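Local coordinates for LP04448p (Drosophila melanogaster, PDB 4QMH), which probably binds tubulin through an array of TOG domains, this being the fourth, and so drives microtubule polymerization, at residues 131-135 with 158-163. Sequence-based numbering, arbitrary orientation.
Sequences YKEFF and WLADKL. With SO4 (sulfate ion), chain B.
An aromatic cluster of Phe134, Phe135 and Trp158 joins the loop after helix 112-129 to the C-terminal turns of helix 149-162, in the paired-helix, HEAT-like array of a TOG domain. Trp158 sends its six-membered ring toward the loop because chi1 (-179°) sets CG trans to the backbone N. Phe134 CD2 meets the edge of that ring near its plane, 3.8 Å from Trp158 CH2. Phe135 and Trp158 come at each other from opposite directions, the Phe135 ring almost parallel to the indole (12° between planes) but slid so far, with centroids 6.0 Å apart, that the two barely overlap. Leu159 CD2 lies at the edge of the Phe135 ring, 3.8 Å from Phe135 CE1, and Leu163 CD2 approaches the same carbon obliquely. Ile140 of helix 139-145 touches Phe135, Trp158 and Leu159.

Tyr131 adds a polar margin: its ring edge meets Trp158 CZ2, 3.8 Å from Tyr131 CE2, and Lys162 crosses its phenol end at about a right angle. Lys162 CG lies over one face of the indole, and the bend at chi2 then turns the rest of the chain toward the Tyr131 phenol, where Lys162 NZ reaches Tyr131 OH at 3.2 Å in a weak hydrogen bond. The hydroxyl also bonds to Glu127 and Asn123, and Asn123 in turn accepts from Trp158 NE1. A phenylalanine in place of Tyr131 would probably leave Lys162 NZ without this oxygen and Glu127 and Asn123 without their shared partner.

At the other end of Tyr131, its backbone N grips sulfate O2 at 2.8 Å, nearly straight at 171°; this ion probably comes from the crystallisation liquor. The contact thus combines a buried cluster of aromatic and leucine side chains with a polar margin at the Tyr131 hydroxyl, where the lysine's charge and the Glu127 carboxylate, both partners of the one hydroxyl, may polarise the phenol.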
loop_
_atom_site.group_PDB
_atom_site.type_symbol
_atom_site.label_atom_id
_atom_site.label_comp_id
_atom_site.label_asym_id
_atom_site.label_seq_id
_atom_site.Cartn_x
_atom_site.Cartn_y
_atom_site.Cartn_z
ATOM N N TYR A 131 0.673 -10.564 0.187
ATOM C CA TYR A 131 0.655 -9.364 1.002
ATOM C C TYR A 131 1.991 -9.163 1.712
ATOM O O TYR A 131 2.247 -8.107 2.283
ATOM C CB TYR A 131 -0.487 -9.452 2.014
ATOM C CG TYR A 131 -1.848 -9.158 1.428
ATOM C CD1 TYR A 131 -2.598 -10.155 0.812
ATOM C CD2 TYR A 131 -2.386 -7.884 1.494
ATOM C CE1 TYR A 131 -3.855 -9.874 0.281
ATOM C CE2 TYR A 131 -3.625 -7.600 0.975
ATOM C CZ TYR A 131 -4.356 -8.594 0.366
ATOM O OH TYR A 131 -5.596 -8.292 -0.159
ATOM N N LYS A 132 2.850 -10.172 1.649
ATOM C CA LYS A 132 4.099 -10.173 2.398
ATOM C C LYS A 132 4.970 -8.975 2.057
ATOM O O LYS A 132 5.575 -8.370 2.940
ATOM C CB LYS A 132 4.861 -11.473 2.122
ATOM C CG LYS A 132 6.175 -11.611 2.863
ATOM C CD LYS A 132 6.685 -13.046 2.760
ATOM C CE LYS A 132 8.101 -13.188 3.303
ATOM N NZ LYS A 132 9.109 -12.582 2.390
ATOM N N GLU A 133 5.038 -8.630 0.772
ATOM C CA GLU A 133 5.895 -7.531 0.340
ATOM C C GLU A 133 5.447 -6.161 0.818
ATOM O O GLU A 133 6.239 -5.212 0.757
ATOM C CB GLU A 133 6.066 -7.513 -1.184
ATOM C CG GLU A 133 7.019 -8.570 -1.703
ATOM C CD GLU A 133 6.410 -9.947 -1.635
ATOM O OE1 GLU A 133 5.163 -10.045 -1.592
ATOM O OE2 GLU A 133 7.166 -10.931 -1.635
ATOM N N PHE A 134 4.206 -6.035 1.292
ATOM C CA PHE A 134 3.718 -4.744 1.810
ATOM C C PHE A 134 4.302 -4.437 3.185
ATOM O O PHE A 134 4.343 -3.280 3.617
ATOM C CB PHE A 134 2.192 -4.735 1.949
ATOM C CG PHE A 134 1.446 -4.819 0.642
ATOM C CD1 PHE A 134 1.951 -4.242 -0.507
ATOM C CD2 PHE A 134 0.224 -5.469 0.581
ATOM C CE1 PHE A 134 1.247 -4.325 -1.702
ATOM C CE2 PHE A 134 -0.489 -5.553 -0.610
ATOM C CZ PHE A 134 0.027 -4.985 -1.748
ATOM N N PHE A 135 4.703 -5.487 3.896
ATOM C CA PHE A 135 5.127 -5.372 5.292
ATOM C C PHE A 135 6.645 -5.405 5.412
ATOM O O PHE A 135 7.222 -6.239 6.109
ATOM C CB PHE A 135 4.440 -6.459 6.129
ATOM C CG PHE A 135 2.952 -6.297 6.180
ATOM C CD1 PHE A 135 2.376 -5.402 7.069
ATOM C CD2 PHE A 135 2.129 -6.994 5.311
ATOM C CE1 PHE A 135 0.988 -5.228 7.111
ATOM C CE2 PHE A 135 0.749 -6.811 5.333
ATOM C CZ PHE A 135 0.179 -5.925 6.244
ATOM N N TRP A 158 -7.684 -0.667 6.590
ATOM C CA TRP A 158 -7.110 -1.732 5.780
ATOM C C TRP A 158 -6.310 -2.681 6.654
ATOM O O TRP A 158 -6.429 -3.893 6.525
ATOM C CB TRP A 158 -6.245 -1.142 4.669
ATOM C CG TRP A 158 -5.608 -2.164 3.756
ATOM C CD1 TRP A 158 -6.187 -2.790 2.693
ATOM C CD2 TRP A 158 -4.253 -2.626 3.811
ATOM N NE1 TRP A 158 -5.274 -3.637 2.080
ATOM C CE2 TRP A 158 -4.083 -3.557 2.756
ATOM C CE3 TRP A 158 -3.171 -2.355 4.658
ATOM C CZ2 TRP A 158 -2.874 -4.209 2.526
ATOM C CZ3 TRP A 158 -1.972 -3.011 4.430
ATOM C CH2 TRP A 158 -1.834 -3.926 3.371
ATOM N N LEU A 159 -5.506 -2.137 7.559
ATOM C CA LEU A 159 -4.749 -2.990 8.466
ATOM C C LEU A 159 -5.684 -3.801 9.354
ATOM O O LEU A 159 -5.444 -4.981 9.593
ATOM C CB LEU A 159 -3.784 -2.162 9.323
ATOM C CG LEU A 159 -2.611 -1.524 8.565
ATOM C CD1 LEU A 159 -1.936 -0.439 9.409
ATOM C CD2 LEU A 159 -1.600 -2.581 8.153
ATOM N N ALA A 160 -6.755 -3.172 9.835
ATOM C CA ALA A 160 -7.694 -3.857 10.722
ATOM C C ALA A 160 -8.384 -4.994 9.986
ATOM O O ALA A 160 -8.674 -6.047 10.558
ATOM C CB ALA A 160 -8.735 -2.865 11.278
ATOM N N ASP A 161 -8.622 -4.778 8.700
ATOM C CA ASP A 161 -9.305 -5.737 7.849
ATOM C C ASP A 161 -8.387 -6.900 7.468
ATOM O O ASP A 161 -8.814 -8.049 7.471
ATOM C CB ASP A 161 -9.831 -5.026 6.595
ATOM C CG ASP A 161 -10.608 -5.951 5.675
ATOM O OD1 ASP A 161 -11.432 -6.741 6.180
ATOM O OD2 ASP A 161 -10.394 -5.884 4.443
ATOM N N LYS A 162 -7.126 -6.604 7.163
ATOM C CA LYS A 162 -6.244 -7.598 6.555
ATOM C C LYS A 162 -5.362 -8.370 7.537
ATOM O O LYS A 162 -5.162 -9.581 7.368
ATOM C CB LYS A 162 -5.362 -6.943 5.482
ATOM C CG LYS A 162 -6.132 -6.363 4.309
ATOM C CD LYS A 162 -6.821 -7.445 3.496
ATOM C CE LYS A 162 -7.565 -6.852 2.310
ATOM N NZ LYS A 162 -8.305 -7.899 1.546
ATOM N N LEU A 163 -4.828 -7.696 8.554
ATOM C CA LEU A 163 -3.897 -8.372 9.470
ATOM C C LEU A 163 -4.462 -9.631 10.144
ATOM O O LEU A 163 -3.747 -10.620 10.287
ATOM C CB LEU A 163 -3.363 -7.417 10.537
ATOM C CG LEU A 163 -2.319 -6.410 10.070
ATOM C CD1 LEU A 163 -2.009 -5.429 11.202
ATOM C CD2 LEU A 163 -1.061 -7.133 9.614
HETATM S S SO4 B . 0.450 -13.809 1.346
HETATM O O1 SO4 B . 0.582 -14.754 0.234
HETATM O O2 SO4 B . -0.643 -12.883 1.081
HETATM O O3 SO4 B . 0.143 -14.543 2.578
HETATM O O4 SO4 B . 1.712 -13.084 1.505
#